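Local coordinates for protein cyclodipeptide synthetase (Mycobacterium tuberculosis, PDB 2X9Q) that probably joins two tyrosines delivered as tyrosyl-tRNA into the cyclic dipeptide cyclo(L-tyrosyl-L-tyrosyl) without ATP, a step toward mycocyclosin, at residues A[82-87]-A[249-254]; A[116-121]-A[168-173]; A[174-179]-A[241-246]. One frame throughout, in Å; residues are numbered along the deposited sequence.

Contact 1: A[82-87]-A[249-254]; sequences HAVIGV and SLNCYH
His82 and Ser249 are joined by a nearly straight hydrogen bond, 2.8 Å between ND1 of His82 and OG of Ser249, which meets the imidazole at its edge and in its plane. NE2, the other ring nitrogen, bonds to OD2 of Asp114 on the next strand; partners at both nitrogens support this ring orientation. Three backbone bonds follow: Leu250 N to His82 O, Val84 N to Leu250 O, and Cys252 N to Val84 O, the last 2.8 Å and almost collinear with the carbonyl. This parallel pairing lies in the middle of the Rossmann-like sheet that cyclodipeptide synthases share with class I aminoacyl-tRNA synthetases. Past Cys252 the strands spread, and two waters fill in: one donates to both Gly86 O and Cys252 O, the other to Cys252 O and, at 2.6 Å, to Asn251 OD1. ND2 of Asn251 donates to the carbonyl O of Leu236 on helix 220-244. Tyr253 brings its ring edge to Gly86 O, with CD1 3.7 Å from that oxygen, while its hydroxyl bonds to Ser88, the probable nucleophile. On the same face of the sheet, Val84 CB packs 4.1 Å from Asn251 CG, the amide carbon.

Contact 2: A[116-121]-A[168-173]; sequences VYTDVH and RPMSEF
The carboxylate of Asp119 grips Ser171 twice: OD2 accepts from the hydroxyl OG of Ser171 at 2.6 Å, and OD1 accepts from the backbone N of Ser171 at 2.9 Å. Each oxygen uses its syn lone pair, which makes this a bidentate interaction of one carboxylate with one residue. It sits where two neighbouring parallel strands of the Rossmann-like sheet, 112-117 and 165-169, end and their chains turn away; 165-169 is the outermost strand on this side. CG of Asp119 stands between its own backbone N and carbonyl carbon (chi1 65°), and OD2 also comes within 3.3 Å of Pro169 CB. Earlier along the strands, Tyr117 N donates to Arg168 O and Tyr117 O accepts from Met170 N. The Tyr117 ring lies beside Pro169, whose CA makes a CH-pi contact over one face, 3.8 Å from the centroid; helix 133-158 also packs against this tyrosine. The CB of Thr118 points away from 168-173, and its hydroxyl bonds to Glu233, which may have a critical role in catalysis. The selenomethionine at Met170 bends at chi2 and chi3 (66° and 71°), bringing CE to Val116, whose side chain it crosses at a slant; Val120 crosses it at about a right angle. CG1 of Val116 takes both the methyl CE of Met170, at 3.6 Å, and the edge atom CE2 of Phe173, at 3.9 Å.

Contact 3: A[174-179]-A[241-246]; sequences QSNEAY and PAILGV
Ala242 meets Ala178 methyl to methyl, the two CB atoms 3.9 Å apart, and its carbonyl oxygen also lies close to CB of Ala178. The same oxygen accepts a hydrogen bond from a water, to which ND2 of Asn176 donates only weakly. In Ile243, CG1 lies anti to the carbonyl carbon (chi1 -68°) and comes within 3.9 Å of Tyr179 N, while CD1 reaches CB of Tyr179 and CG2 faces the amide of Asn176. The carbonyl O of Ile243 takes a 2.9 Å hydrogen bond from ND2 of Asn176, in the carbonyl plane and on a lone pair but bent, 130° at the hydrogen, and the oxygen stands 33° out of the asparagine amide plane. Asn176 is the N-cap of helix 177-192: its OD1 accepts from Tyr179 N at 3.0 Å, again on a lone pair. The contact thus sets the start of that helix against the last turn of helix 220-244, which ends before Gly245 with its positive phi. One amide therefore serves two helices, its oxygen capping the first turn of one and its nitrogen taking up a carbonyl at the C-terminal end of the other; together the bonds should help fix the amide's orientation.

Contacts 1 and 2 share the sheet: strands 82-87 and 112-117 are neighbours, with Val87 N 2.9 Å from Val116 O and Val84 CG1 packing on Val116 CG2. Contact 3 lies beside both, its centre about 15 Å from that of contact 1 and about 13 Å from that of contact 2. Leu244 of 241-246 reaches both other contacts, CD1 lying 3.5 Å from His82 CE1 and CD2 near Phe173 CE1, while Phe173 CD1 packs 3.5 Å from Ile243 CG2. All three contacts reach residues of the probable active site: besides Tyr253 and Thr118, Tyr179 of contact 3 bonds through its hydroxyl to the carbonyl of Ala232, a probable substrate-binding residue next to Glu233.

Contact 1: A[82-87]-A[249-254]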
# COMPACT_ATOMS: atom_id res chain seq x y z
N HIS A 82 -2.32 -3.69 -14.18
CA HIS A 82 -2.80 -4.03 -12.83
C HIS A 82 -2.61 -2.90 -11.89
O HIS A 82 -1.61 -2.15 -11.98
CB HIS A 82 -2.11 -5.28 -12.31
CG HIS A 82 -2.68 -5.75 -11.00
ND1 HIS A 82 -2.12 -5.38 -9.78
CD2 HIS A 82 -3.83 -6.43 -10.70
CE1 HIS A 82 -2.87 -5.88 -8.79
NE2 HIS A 82 -3.90 -6.54 -9.32
N ALA A 83 -3.59 -2.70 -11.00
CA ALA A 83 -3.39 -1.78 -9.87
C ALA A 83 -3.74 -2.50 -8.54
O ALA A 83 -4.74 -3.25 -8.43
CB ALA A 83 -4.18 -0.47 -10.02
N VAL A 84 -2.93 -2.20 -7.52
CA VAL A 84 -3.36 -2.41 -6.12
C VAL A 84 -3.86 -1.07 -5.60
O VAL A 84 -3.15 -0.08 -5.65
CB VAL A 84 -2.16 -2.87 -5.23
CG1 VAL A 84 -2.59 -2.96 -3.69
CG2 VAL A 84 -1.70 -4.28 -5.73
N ILE A 85 -5.09 -1.07 -5.07
CA ILE A 85 -5.66 0.06 -4.36
C ILE A 85 -5.65 -0.36 -2.88
O ILE A 85 -6.49 -1.17 -2.48
CB ILE A 85 -7.08 0.29 -4.87
CG1 ILE A 85 -6.95 0.65 -6.40
CG2 ILE A 85 -7.73 1.55 -4.24
CD1 ILE A 85 -8.30 1.07 -7.03
N GLY A 86 -4.67 0.10 -2.13
CA GLY A 86 -4.55 -0.31 -0.73
C GLY A 86 -5.59 0.48 0.07
O GLY A 86 -5.92 1.63 -0.30
N VAL A 87 -6.18 -0.16 1.09
CA VAL A 87 -7.22 0.54 1.86
C VAL A 87 -6.89 0.33 3.35
O VAL A 87 -6.53 -0.74 3.72
CB VAL A 87 -8.67 -0.00 1.52
CG1 VAL A 87 -9.71 0.81 2.29
CG2 VAL A 87 -8.97 0.10 0.02
N SER A 249 2.49 -3.80 -12.26
CA SER A 249 1.41 -3.37 -11.38
C SER A 249 1.75 -2.01 -10.81
O SER A 249 2.94 -1.77 -10.48
CB SER A 249 1.15 -4.42 -10.23
OG SER A 249 0.14 -3.85 -9.32
N LEU A 250 0.74 -1.15 -10.68
CA LEU A 250 0.90 0.14 -10.06
C LEU A 250 0.25 0.13 -8.67
O LEU A 250 -0.96 -0.04 -8.56
CB LEU A 250 0.16 1.23 -10.91
CG LEU A 250 0.46 2.65 -10.62
CD1 LEU A 250 2.01 3.02 -10.93
CD2 LEU A 250 -0.42 3.45 -11.53
N ASN A 251 1.05 0.38 -7.63
CA ASN A 251 0.53 0.34 -6.26
C ASN A 251 0.09 1.76 -5.87
O ASN A 251 0.91 2.71 -5.89
CB ASN A 251 1.61 -0.27 -5.33
CG ASN A 251 0.99 -0.63 -3.96
OD1 ASN A 251 0.20 0.15 -3.44
ND2 ASN A 251 1.36 -1.74 -3.39
N CYS A 252 -1.23 1.93 -5.61
CA CYS A 252 -1.79 3.29 -5.54
C CYS A 252 -2.29 3.69 -4.19
O CYS A 252 -3.05 2.90 -3.54
CB CYS A 252 -3.01 3.41 -6.50
SG CYS A 252 -2.51 3.06 -8.20
N TYR A 253 -1.95 4.91 -3.77
CA TYR A 253 -2.47 5.40 -2.46
C TYR A 253 -2.57 6.88 -2.54
O TYR A 253 -1.97 7.49 -3.42
CB TYR A 253 -1.50 4.96 -1.31
CG TYR A 253 -2.14 4.93 0.06
CD1 TYR A 253 -3.24 4.11 0.29
CD2 TYR A 253 -1.64 5.74 1.12
CE1 TYR A 253 -3.88 4.10 1.56
CE2 TYR A 253 -2.27 5.73 2.39
CZ TYR A 253 -3.36 4.91 2.58
OH TYR A 253 -3.98 4.84 3.81
N HIS A 254 -3.29 7.49 -1.61
CA HIS A 254 -3.50 8.92 -1.68
C HIS A 254 -2.39 9.70 -0.98
O HIS A 254 -2.49 10.93 -0.90
CB HIS A 254 -4.87 9.33 -1.07
CG HIS A 254 -5.08 8.86 0.35
ND1 HIS A 254 -5.25 7.55 0.68
CD2 HIS A 254 -5.21 9.56 1.52
CE1 HIS A 254 -5.40 7.42 1.99
NE2 HIS A 254 -5.36 8.63 2.53
O HOH W 1 -5.53 3.42 -2.32
O HOH W 2 -1.61 1.05 -1.73

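Contact 2: A[116-121]-A[168-173]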
# COMPACT_ATOMS: atom_id res chain seq x y z
N VAL A 116 -6.78 -4.06 -1.57
CA VAL A 116 -6.19 -4.88 -0.51
C VAL A 116 -6.31 -4.06 0.80
O VAL A 116 -5.80 -2.98 0.89
CB VAL A 116 -4.70 -5.18 -0.83
CG1 VAL A 116 -4.06 -5.92 0.31
CG2 VAL A 116 -4.57 -6.04 -2.19
N TYR A 117 -7.04 -4.56 1.79
CA TYR A 117 -7.18 -3.81 3.03
C TYR A 117 -6.25 -4.37 4.09
O TYR A 117 -6.03 -5.60 4.20
CB TYR A 117 -8.65 -3.71 3.52
CG TYR A 117 -9.27 -5.05 3.83
CD1 TYR A 117 -9.86 -5.77 2.81
CD2 TYR A 117 -9.23 -5.62 5.14
CE1 TYR A 117 -10.43 -7.01 3.05
CE2 TYR A 117 -9.81 -6.91 5.38
CZ TYR A 117 -10.45 -7.54 4.35
OH TYR A 117 -10.96 -8.82 4.48
N THR A 118 -5.69 -3.47 4.86
CA THR A 118 -4.69 -3.89 5.84
C THR A 118 -5.42 -4.46 7.09
O THR A 118 -6.23 -3.80 7.66
CB THR A 118 -3.69 -2.77 6.14
OG1 THR A 118 -2.96 -2.51 4.93
CG2 THR A 118 -2.61 -3.27 7.21
N ASP A 119 -5.18 -5.71 7.45
CA ASP A 119 -5.86 -6.27 8.62
C ASP A 119 -4.83 -6.87 9.61
O ASP A 119 -5.12 -7.86 10.34
CB ASP A 119 -6.87 -7.34 8.16
CG ASP A 119 -6.18 -8.51 7.54
OD1 ASP A 119 -5.11 -8.31 6.87
OD2 ASP A 119 -6.67 -9.65 7.68
N VAL A 120 -3.60 -6.37 9.56
CA VAL A 120 -2.54 -6.93 10.40
C VAL A 120 -1.87 -5.72 11.08
O VAL A 120 -1.82 -4.62 10.49
CB VAL A 120 -1.47 -7.69 9.56
CG1 VAL A 120 -2.01 -9.14 9.22
CG2 VAL A 120 -1.06 -6.85 8.30
N HIS A 121 -1.40 -5.92 12.32
CA HIS A 121 -0.82 -4.86 13.13
C HIS A 121 -1.74 -3.68 13.42
O HIS A 121 -1.23 -2.63 13.83
CB HIS A 121 0.57 -4.36 12.57
CG HIS A 121 1.51 -5.50 12.31
ND1 HIS A 121 2.13 -6.19 13.33
CD2 HIS A 121 1.89 -6.11 11.15
CE1 HIS A 121 2.87 -7.17 12.81
NE2 HIS A 121 2.70 -7.16 11.50
N ARG A 168 -9.18 -8.32 -1.09
CA ARG A 168 -8.78 -9.34 -0.13
C ARG A 168 -7.99 -8.71 1.00
O ARG A 168 -7.47 -7.64 0.82
CB ARG A 168 -7.97 -10.43 -0.77
CG ARG A 168 -6.56 -10.05 -1.06
CD ARG A 168 -5.92 -11.12 -2.02
NE ARG A 168 -6.26 -10.81 -3.41
CZ ARG A 168 -6.10 -11.64 -4.45
NH1 ARG A 168 -5.60 -12.85 -4.30
NH2 ARG A 168 -6.45 -11.26 -5.66
N PRO A 169 -7.91 -9.41 2.14
CA PRO A 169 -7.13 -8.84 3.23
C PRO A 169 -5.63 -9.03 3.02
O PRO A 169 -5.19 -10.05 2.45
CB PRO A 169 -7.59 -9.65 4.46
CG PRO A 169 -7.99 -11.03 3.89
CD PRO A 169 -8.41 -10.78 2.43
N MSE A 170 -4.82 -8.12 3.57
CA MSE A 170 -3.40 -8.25 3.50
C MSE A 170 -2.91 -9.60 4.09
O MSE A 170 -1.92 -10.23 3.56
CB MSE A 170 -2.72 -7.00 4.24
CG MSE A 170 -1.10 -7.04 4.12
SE MSE A 170 -0.64 -6.79 2.19
CE MSE A 170 -1.12 -4.91 2.07
N SER A 171 -3.54 -10.08 5.16
CA SER A 171 -3.15 -11.37 5.82
C SER A 171 -3.29 -12.55 4.88
O SER A 171 -2.66 -13.54 5.08
CB SER A 171 -4.05 -11.72 7.07
OG SER A 171 -5.42 -11.69 6.66
N GLU A 172 -4.15 -12.48 3.90
CA GLU A 172 -4.28 -13.61 2.98
C GLU A 172 -2.96 -13.89 2.20
O GLU A 172 -2.70 -15.04 1.81
CB GLU A 172 -5.35 -13.24 1.95
CG GLU A 172 -5.75 -14.36 1.05
CD GLU A 172 -7.15 -14.14 0.44
OE1 GLU A 172 -8.20 -14.02 1.19
OE2 GLU A 172 -7.17 -14.08 -0.79
N PHE A 173 -2.14 -12.86 2.00
CA PHE A 173 -0.83 -13.03 1.33
C PHE A 173 0.19 -13.77 2.18
O PHE A 173 1.20 -14.25 1.66
CB PHE A 173 -0.29 -11.69 0.82
CG PHE A 173 -1.17 -11.07 -0.25
CD1 PHE A 173 -1.35 -11.71 -1.45
CD2 PHE A 173 -1.83 -9.89 -0.03
CE1 PHE A 173 -2.17 -11.14 -2.46
CE2 PHE A 173 -2.68 -9.31 -1.01
CZ PHE A 173 -2.82 -9.90 -2.21

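Contact 3: A[174-179]-A[241-246]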
# COMPACT_ATOMS: atom_id res chain seq x y z
N GLN A 174 -0.08 -13.98 3.47
CA GLN A 174 0.88 -14.73 4.29
C GLN A 174 1.01 -16.18 3.84
O GLN A 174 2.00 -16.85 4.10
CB GLN A 174 0.54 -14.57 5.79
CG GLN A 174 0.70 -13.03 6.17
CD GLN A 174 0.18 -12.62 7.58
OE1 GLN A 174 -0.59 -13.34 8.23
NE2 GLN A 174 0.62 -11.45 8.05
N SER A 175 0.03 -16.70 3.13
CA SER A 175 0.27 -18.03 2.61
C SER A 175 0.82 -18.03 1.16
O SER A 175 0.94 -19.10 0.53
CB SER A 175 -1.04 -18.77 2.66
OG SER A 175 -1.85 -18.28 1.64
N ASN A 176 1.12 -16.86 0.60
CA ASN A 176 1.64 -16.76 -0.76
C ASN A 176 3.19 -16.89 -0.68
O ASN A 176 3.85 -16.17 0.08
CB ASN A 176 1.20 -15.42 -1.37
CG ASN A 176 1.75 -15.21 -2.76
OD1 ASN A 176 2.90 -14.87 -2.89
ND2 ASN A 176 0.92 -15.37 -3.81
N GLU A 177 3.77 -17.87 -1.37
CA GLU A 177 5.24 -18.06 -1.29
C GLU A 177 6.06 -16.82 -1.75
O GLU A 177 6.99 -16.47 -1.06
CB GLU A 177 5.70 -19.34 -2.07
CG GLU A 177 7.09 -19.77 -1.67
CD GLU A 177 7.65 -20.93 -2.59
OE1 GLU A 177 7.30 -21.01 -3.80
OE2 GLU A 177 8.45 -21.78 -2.08
N ALA A 178 5.73 -16.14 -2.86
CA ALA A 178 6.51 -14.95 -3.25
C ALA A 178 6.43 -13.85 -2.12
O ALA A 178 7.44 -13.23 -1.79
CB ALA A 178 6.02 -14.38 -4.56
N TYR A 179 5.25 -13.64 -1.53
CA TYR A 179 5.09 -12.63 -0.49
C TYR A 179 6.02 -13.03 0.64
O TYR A 179 6.77 -12.18 1.19
CB TYR A 179 3.61 -12.60 0.01
CG TYR A 179 3.42 -11.74 1.23
CD1 TYR A 179 3.74 -12.22 2.54
CD2 TYR A 179 2.89 -10.47 1.10
CE1 TYR A 179 3.56 -11.39 3.71
CE2 TYR A 179 2.74 -9.62 2.27
CZ TYR A 179 3.07 -10.10 3.55
OH TYR A 179 2.91 -9.25 4.62
N PRO A 241 3.75 -8.06 -9.18
CA PRO A 241 3.78 -9.08 -10.29
C PRO A 241 4.13 -10.50 -9.85
O PRO A 241 3.48 -11.47 -10.29
CB PRO A 241 4.88 -8.51 -11.23
CG PRO A 241 4.54 -7.05 -11.13
CD PRO A 241 4.51 -6.87 -9.55
N ALA A 242 5.14 -10.69 -9.01
CA ALA A 242 5.45 -12.01 -8.42
C ALA A 242 4.33 -12.57 -7.56
O ALA A 242 4.03 -13.75 -7.64
CB ALA A 242 6.74 -12.00 -7.58
N ILE A 243 3.67 -11.73 -6.78
CA ILE A 243 2.72 -12.26 -5.80
C ILE A 243 1.38 -12.61 -6.51
O ILE A 243 0.77 -13.62 -6.18
CB ILE A 243 2.49 -11.15 -4.76
CG1 ILE A 243 3.82 -10.96 -3.96
CG2 ILE A 243 1.22 -11.45 -3.88
CD1 ILE A 243 3.81 -9.64 -3.07
N LEU A 244 0.95 -11.75 -7.42
CA LEU A 244 -0.37 -11.90 -8.08
C LEU A 244 -0.28 -12.48 -9.50
O LEU A 244 -1.29 -12.72 -10.11
CB LEU A 244 -1.10 -10.56 -8.11
CG LEU A 244 -1.56 -10.07 -6.72
CD1 LEU A 244 -2.26 -8.73 -6.85
CD2 LEU A 244 -2.49 -11.12 -6.10
N GLY A 245 0.93 -12.67 -10.04
CA GLY A 245 1.15 -13.18 -11.40
C GLY A 245 0.59 -12.28 -12.48
O GLY A 245 -0.10 -12.79 -13.37
N VAL A 246 0.83 -10.95 -12.43
CA VAL A 246 0.34 -10.02 -13.43
C VAL A 246 1.63 -9.45 -14.12
O VAL A 246 2.71 -9.62 -13.58
CB VAL A 246 -0.50 -8.90 -12.79
CG1 VAL A 246 -1.87 -9.51 -12.27
CG2 VAL A 246 0.32 -8.22 -11.66
O HOH W 3 2.79 -16.11 -6.55